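Local atomic coordinates of 3-hydroxy-3-methylglutaryl-CoA lyase (Acinetobacter baumannii, PDB entry 6NDS), a protein that is a lyase of the HMGL-like family, with a TIM-barrel fold that holds a zinc ion and coenzyme A. Residues L93-L107 and T134-F146. Residues are numbered along the deposited sequence; the frame is centred on the assembly and turned at random.
With COA (coenzyme A), chain B.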
loop_
_atom_site.group_PDB
_atom_site.type_symbol
_atom_site.label_atom_id
_atom_site.label_comp_id
_atom_site.label_asym_id
_atom_site.label_seq_id
_atom_site.Cartn_x
_atom_site.Cartn_y
_atom_site.Cartn_z
ATOM N N LEU A 93 17.321 -32.138 -0.803
ATOM C CA LEU A 93 18.315 -32.624 -1.759
ATOM C C LEU A 93 17.668 -33.126 -3.046
ATOM O O LEU A 93 18.175 -32.861 -4.144
ATOM C CB LEU A 93 19.165 -33.719 -1.116
ATOM C CG LEU A 93 20.169 -34.398 -2.046
ATOM C CD1 LEU A 93 21.122 -33.368 -2.623
ATOM C CD2 LEU A 93 20.928 -35.487 -1.305
ATOM N N LYS A 94 16.548 -33.848 -2.938
ATOM C CA LYS A 94 15.872 -34.339 -4.135
ATOM C C LYS A 94 15.514 -33.192 -5.075
ATOM O O LYS A 94 15.710 -33.296 -6.292
ATOM C CB LYS A 94 14.620 -35.125 -3.752
ATOM N N GLY A 95 15.002 -32.090 -4.522
ATOM C CA GLY A 95 14.673 -30.937 -5.349
ATOM C C GLY A 95 15.899 -30.271 -5.948
ATOM O O GLY A 95 15.875 -29.834 -7.100
ATOM N N ALA A 96 16.983 -30.185 -5.175
ATOM C CA ALA A 96 18.229 -29.629 -5.700
ATOM C C ALA A 96 18.721 -30.417 -6.908
ATOM O O ALA A 96 19.155 -29.832 -7.911
ATOM C CB ALA A 96 19.295 -29.612 -4.600
ATOM N N LEU A 97 18.660 -31.748 -6.832
ATOM C CA LEU A 97 19.140 -32.571 -7.937
ATOM C C LEU A 97 18.262 -32.401 -9.170
ATOM O O LEU A 97 18.772 -32.360 -10.296
ATOM C CB LEU A 97 19.203 -34.037 -7.506
ATOM C CG LEU A 97 20.298 -34.301 -6.474
ATOM C CD1 LEU A 97 20.244 -35.725 -5.945
ATOM C CD2 LEU A 97 21.665 -34.003 -7.071
ATOM N N ARG A 98 16.943 -32.299 -8.972
ATOM C CA ARG A 98 16.032 -32.009 -10.078
ATOM C C ARG A 98 16.363 -30.667 -10.715
ATOM O O ARG A 98 16.381 -30.540 -11.944
ATOM C CB ARG A 98 14.575 -31.995 -9.591
ATOM C CG ARG A 98 13.959 -33.344 -9.187
ATOM C CD ARG A 98 12.578 -33.132 -8.538
ATOM N NE ARG A 98 11.648 -32.426 -9.425
ATOM C CZ ARG A 98 10.593 -31.718 -9.019
ATOM N NH1 ARG A 98 10.319 -31.597 -7.727
ATOM N NH2 ARG A 98 9.812 -31.118 -9.911
ATOM N N ALA A 99 16.617 -29.651 -9.885
ATOM C CA ALA A 99 16.882 -28.312 -10.403
ATOM C C ALA A 99 18.164 -28.279 -11.225
ATOM O O ALA A 99 18.225 -27.611 -12.264
ATOM C CB ALA A 99 16.956 -27.310 -9.245
ATOM N N VAL A 100 19.205 -28.983 -10.771
ATOM C CA VAL A 100 20.448 -29.033 -11.535
ATOM C C VAL A 100 20.230 -29.749 -12.863
ATOM O O VAL A 100 20.743 -29.320 -13.906
ATOM C CB VAL A 100 21.562 -29.691 -10.701
ATOM C CG1 VAL A 100 22.767 -30.005 -11.577
ATOM C CG2 VAL A 100 21.957 -28.776 -9.545
ATOM N N GLU A 101 19.466 -30.849 -12.851
ATOM C CA GLU A 101 19.133 -31.526 -14.103
ATOM C C GLU A 101 18.384 -30.606 -15.062
ATOM O O GLU A 101 18.538 -30.724 -16.284
ATOM C CB GLU A 101 18.300 -32.779 -13.824
ATOM N N ALA A 102 17.567 -29.702 -14.538
ATOM C CA ALA A 102 16.842 -28.740 -15.363
ATOM C C ALA A 102 17.653 -27.482 -15.656
ATOM O O ALA A 102 17.132 -26.555 -16.290
ATOM C CB ALA A 102 15.519 -28.366 -14.686
ATOM N N ASN A 103 18.910 -27.434 -15.216
ATOM C CA ASN A 103 19.806 -26.304 -15.455
ATOM C C ASN A 103 19.233 -25.001 -14.902
ATOM O O ASN A 103 19.314 -23.944 -15.536
ATOM C CB ASN A 103 20.151 -26.153 -16.939
ATOM C CG ASN A 103 21.289 -25.174 -17.165
ATOM O OD1 ASN A 103 22.194 -25.063 -16.334
ATOM N ND2 ASN A 103 21.232 -24.436 -18.269
ATOM N N ALA A 104 18.650 -25.068 -13.711
ATOM C CA ALA A 104 18.416 -23.833 -12.978
ATOM C C ALA A 104 19.753 -23.134 -12.753
ATOM O O ALA A 104 20.771 -23.785 -12.492
ATOM C CB ALA A 104 17.726 -24.122 -11.645
ATOM N N ASN A 105 19.774 -21.805 -12.924
ATOM C CA ASN A 105 21.029 -21.077 -12.753
ATOM C C ASN A 105 21.382 -20.899 -11.288
ATOM O O ASN A 105 22.559 -20.720 -10.951
ATOM C CB ASN A 105 20.970 -19.685 -13.385
ATOM C CG ASN A 105 20.704 -19.707 -14.884
ATOM O OD1 ASN A 105 19.990 -18.840 -15.395
ATOM N ND2 ASN A 105 21.291 -20.676 -15.600
ATOM N N GLU A 106 20.374 -20.895 -10.425
ATOM C CA GLU A 106 20.561 -20.651 -9.004
ATOM C C GLU A 106 19.514 -21.439 -8.235
ATOM O O GLU A 106 18.350 -21.506 -8.643
ATOM C CB GLU A 106 20.454 -19.157 -8.696
ATOM C CG GLU A 106 20.694 -18.762 -7.246
ATOM C CD GLU A 106 20.888 -17.247 -7.105
ATOM O OE1 GLU A 106 19.904 -16.534 -6.800
ATOM O OE2 GLU A 106 22.024 -16.771 -7.326
ATOM N N LEU A 107 19.944 -22.052 -7.141
ATOM C CA LEU A 107 19.068 -22.816 -6.269
ATOM C C LEU A 107 18.774 -21.980 -5.031
ATOM O O LEU A 107 19.698 -21.618 -4.295
ATOM C CB LEU A 107 19.720 -24.146 -5.887
ATOM C CG LEU A 107 19.543 -25.318 -6.861
ATOM C CD1 LEU A 107 19.915 -24.978 -8.287
ATOM C CD2 LEU A 107 20.352 -26.517 -6.354
ATOM N N THR A 134 23.152 -28.969 4.014
ATOM C CA THR A 134 24.551 -29.374 4.100
ATOM C C THR A 134 24.894 -30.420 3.044
ATOM O O THR A 134 25.954 -30.351 2.411
ATOM C CB THR A 134 24.852 -29.903 5.505
ATOM O OG1 THR A 134 24.515 -28.889 6.465
ATOM C CG2 THR A 134 26.314 -30.237 5.638
ATOM N N GLU A 135 24.005 -31.390 2.828
ATOM C CA GLU A 135 24.256 -32.383 1.790
ATOM C C GLU A 135 24.178 -31.756 0.400
ATOM O O GLU A 135 24.949 -32.119 -0.497
ATOM C CB GLU A 135 23.268 -33.542 1.923
ATOM C CG GLU A 135 23.546 -34.714 0.993
ATOM C CD GLU A 135 24.678 -35.603 1.477
ATOM O OE1 GLU A 135 24.941 -35.629 2.701
ATOM O OE2 GLU A 135 25.299 -36.282 0.632
ATOM N N ILE A 136 23.262 -30.804 0.205
ATOM C CA ILE A 136 23.160 -30.124 -1.086
ATOM C C ILE A 136 24.466 -29.418 -1.422
ATOM O O ILE A 136 24.985 -29.529 -2.540
ATOM C CB ILE A 136 21.981 -29.140 -1.078
ATOM C CG1 ILE A 136 20.663 -29.906 -1.126
ATOM C CG2 ILE A 136 22.104 -28.156 -2.233
ATOM C CD1 ILE A 136 19.488 -29.069 -0.655
ATOM N N VAL A 137 25.007 -28.667 -0.460
ATOM C CA VAL A 137 26.264 -27.959 -0.672
ATOM C C VAL A 137 27.404 -28.944 -0.904
ATOM O O VAL A 137 28.250 -28.738 -1.780
ATOM C CB VAL A 137 26.540 -27.023 0.522
ATOM C CG1 VAL A 137 27.965 -26.510 0.488
ATOM C CG2 VAL A 137 25.554 -25.855 0.516
ATOM N N GLU A 138 27.434 -30.037 -0.140
ATOM C CA GLU A 138 28.521 -31.003 -0.285
ATOM C C GLU A 138 28.536 -31.615 -1.681
ATOM O O GLU A 138 29.607 -31.840 -2.255
ATOM C CB GLU A 138 28.403 -32.093 0.781
ATOM N N GLN A 139 27.362 -31.862 -2.258
ATOM C CA GLN A 139 27.298 -32.521 -3.556
ATOM C C GLN A 139 27.366 -31.556 -4.731
ATOM O O GLN A 139 27.914 -31.914 -5.777
ATOM C CB GLN A 139 26.014 -33.347 -3.669
ATOM C CG GLN A 139 25.914 -34.487 -2.662
ATOM C CD GLN A 139 24.801 -35.468 -2.997
ATOM O OE1 GLN A 139 24.242 -35.442 -4.096
ATOM N NE2 GLN A 139 24.477 -36.345 -2.049
ATOM N N LEU A 140 26.828 -30.345 -4.591
ATOM C CA LEU A 140 26.620 -29.474 -5.740
ATOM C C LEU A 140 27.421 -28.182 -5.713
ATOM O O LEU A 140 27.318 -27.401 -6.667
ATOM C CB LEU A 140 25.131 -29.131 -5.872
ATOM C CG LEU A 140 24.196 -30.333 -5.993
ATOM C CD1 LEU A 140 22.753 -29.871 -6.019
ATOM C CD2 LEU A 140 24.534 -31.129 -7.243
ATOM N N GLN A 141 28.195 -27.916 -4.664
ATOM C CA GLN A 141 29.031 -26.723 -4.658
ATOM C C GLN A 141 29.997 -26.768 -5.834
ATOM O O GLN A 141 30.583 -27.811 -6.137
ATOM C CB GLN A 141 29.805 -26.606 -3.344
ATOM N N GLY A 142 30.144 -25.637 -6.516
ATOM C CA GLY A 142 30.942 -25.589 -7.723
ATOM C C GLY A 142 30.235 -26.064 -8.971
ATOM O O GLY A 142 30.782 -25.907 -10.069
ATOM N N LYS A 143 29.042 -26.647 -8.844
ATOM C CA LYS A 143 28.226 -27.021 -9.987
ATOM C C LYS A 143 27.031 -26.102 -10.183
ATOM O O LYS A 143 26.367 -26.188 -11.221
ATOM C CB LYS A 143 27.733 -28.469 -9.842
ATOM N N THR A 144 26.747 -25.229 -9.222
ATOM C CA THR A 144 25.641 -24.285 -9.302
ATOM C C THR A 144 25.896 -23.203 -8.259
ATOM O O THR A 144 26.938 -23.196 -7.597
ATOM C CB THR A 144 24.296 -24.985 -9.090
ATOM O OG1 THR A 144 23.227 -24.083 -9.403
ATOM C CG2 THR A 144 24.158 -25.457 -7.647
ATOM N N GLN A 145 24.951 -22.277 -8.123
ATOM C CA GLN A 145 25.055 -21.248 -7.098
ATOM C C GLN A 145 23.788 -21.237 -6.255
ATOM O O GLN A 145 22.745 -21.757 -6.656
ATOM C CB GLN A 145 25.332 -19.867 -7.695
ATOM C CG GLN A 145 24.287 -19.341 -8.637
ATOM C CD GLN A 145 24.807 -18.150 -9.417
ATOM O OE1 GLN A 145 25.858 -18.228 -10.049
ATOM N NE2 GLN A 145 24.089 -17.034 -9.356
ATOM N N PHE A 146 23.903 -20.659 -5.057
ATOM C CA PHE A 146 22.917 -20.844 -4.004
ATOM C C PHE A 146 22.463 -19.509 -3.444
ATOM O O PHE A 146 23.217 -18.529 -3.420
ATOM C CB PHE A 146 23.467 -21.678 -2.829
ATOM C CG PHE A 146 23.951 -23.049 -3.220
ATOM C CD1 PHE A 146 23.054 -24.027 -3.613
ATOM C CD2 PHE A 146 25.295 -23.363 -3.164
ATOM C CE1 PHE A 146 23.492 -25.289 -3.963
ATOM C CE2 PHE A 146 25.743 -24.632 -3.511
ATOM C CZ PHE A 146 24.834 -25.593 -3.909
HETATM N N1A COA B . 10.345 -32.827 -5.327
HETATM C C2A COA B . 9.556 -33.840 -5.712
HETATM N N3A COA B . 9.265 -34.973 -5.075
HETATM C C4A COA B . 9.886 -35.018 -3.886
HETATM C C5A COA B . 10.716 -34.059 -3.346
HETATM C C6A COA B . 10.952 -32.904 -4.115
HETATM N N6A COA B . 11.738 -31.907 -3.723
HETATM N N7A COA B . 11.173 -34.464 -2.098
HETATM C C8A COA B . 10.617 -35.639 -1.907
HETATM N N9A COA B . 9.824 -36.027 -2.960
HETATM C C1B COA B . 9.077 -37.279 -3.106
HETATM C C2B COA B . 9.933 -38.540 -2.992
HETATM O O2B COA B . 10.656 -38.873 -4.157
HETATM C C3B COA B . 8.856 -39.550 -2.606
HETATM O O3B COA B . 8.007 -39.824 -3.716
HETATM P P3B COA B . 7.204 -41.211 -3.485
HETATM O O7A COA B . 5.974 -40.907 -2.648
HETATM O O8A COA B . 8.170 -42.132 -2.764
HETATM O O9A COA B . 6.848 -41.729 -4.866
HETATM C C4B COA B . 8.153 -38.736 -1.535
HETATM O O4B COA B . 8.113 -37.388 -2.082
HETATM C C5B COA B . 8.950 -38.700 -0.257
HETATM O O5B COA B . 8.230 -37.952 0.734
HETATM P P1A COA B . 9.078 -37.387 1.964
HETATM O O1A COA B . 10.528 -37.346 1.614
HETATM O O2A COA B . 8.635 -38.046 3.229
HETATM O O3A COA B . 8.537 -35.881 1.932
HETATM P P2A COA B . 7.129 -35.244 2.331
HETATM O O4A COA B . 7.031 -35.206 3.820
HETATM O O5A COA B . 6.030 -35.887 1.550
HETATM O O6A COA B . 7.333 -33.763 1.747
HETATM C CBP COA B . 8.673 -31.884 1.134
HETATM C CCP COA B . 8.475 -32.980 2.175
HETATM C CDP COA B . 9.745 -30.895 1.603
HETATM C CEP COA B . 9.125 -32.522 -0.185
HETATM C CAP COA B . 7.329 -31.174 0.950
HETATM O OAP COA B . 6.834 -30.788 2.224
HETATM C C9P COA B . 7.410 -29.944 0.062
HETATM O O9P COA B . 7.581 -30.057 -1.148
HETATM N N8P COA B . 7.273 -28.772 0.664
HETATM C C7P COA B . 7.449 -27.500 -0.023
HETATM C C6P COA B . 6.142 -26.761 -0.153
HETATM C C5P COA B . 6.335 -25.371 -0.720
HETATM O O5P COA B . 6.992 -25.195 -1.744
HETATM N N4P COA B . 5.748 -24.367 -0.056
HETATM C C3P COA B . 5.678 -22.996 -0.543
HETATM C C2P COA B . 7.044 -22.397 -0.776
HETATM S S1P COA B . 8.102 -22.532 0.687
HETATM O O HOH W 1 24.142 -17.005 -5.651
#
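Leu-140 packs against Ala-96, Leu-97 and Val-100 where two neighbouring outer helices of the TIM barrel, and the parallel strands that follow them, meet. Helices 93-101 and 126-140 lie outside the parallel strands 106-112 and 145-151. The axes of 93-101 and 134-140 approach to 9.6 Å at 33°.

The helix interface is mostly apolar. CD1 of Leu-140 lies 3.7 Å from CB of Ala-96 and also meets CG2 of Val-100. Its other branch, CD2, faces CD2 of Leu-97. One turn earlier, CG1 of Ile-136 sits 3.6 Å from CA of Leu-93 and also touches CB of Ala-96. With CG of Leu-93 anti to the backbone N, its two methyls lie along helix 134-140, CD1 by CG1 of Ile-136 and CD2 on CG of Glu-135 and NE2 of Gln-139. The amide N-H of Gln-139 bonds OE2 of Glu-135, within the same helix.

Between the helices and the strands, Leu-107 links the two layers. Its CD2 contacts CD1 of Leu-140, its CD1 contacts OG1 of Thr-144, and its CB lies 4.0 Å from CD1 of the Phe-146 ring. Leu-107 N donates to Gln-145 O at 2.9 Å, almost straight at 173°.

Arg-98 NH1 makes a weak bond to N1A of coenzyme A and a second bond to Val-60 O.

On the face opposite Leu-107 and Phe-146, the extended Glu-106 side chain makes a salt bridge with Arg-53, which probably favours its charged form. A water donates to both Glu-106 OE2 and Phe-146 O. Gln-145 NE2 donates to the same Glu-106 OE2 at 2.9 Å, on its anti side and 30° out of the carboxylate plane.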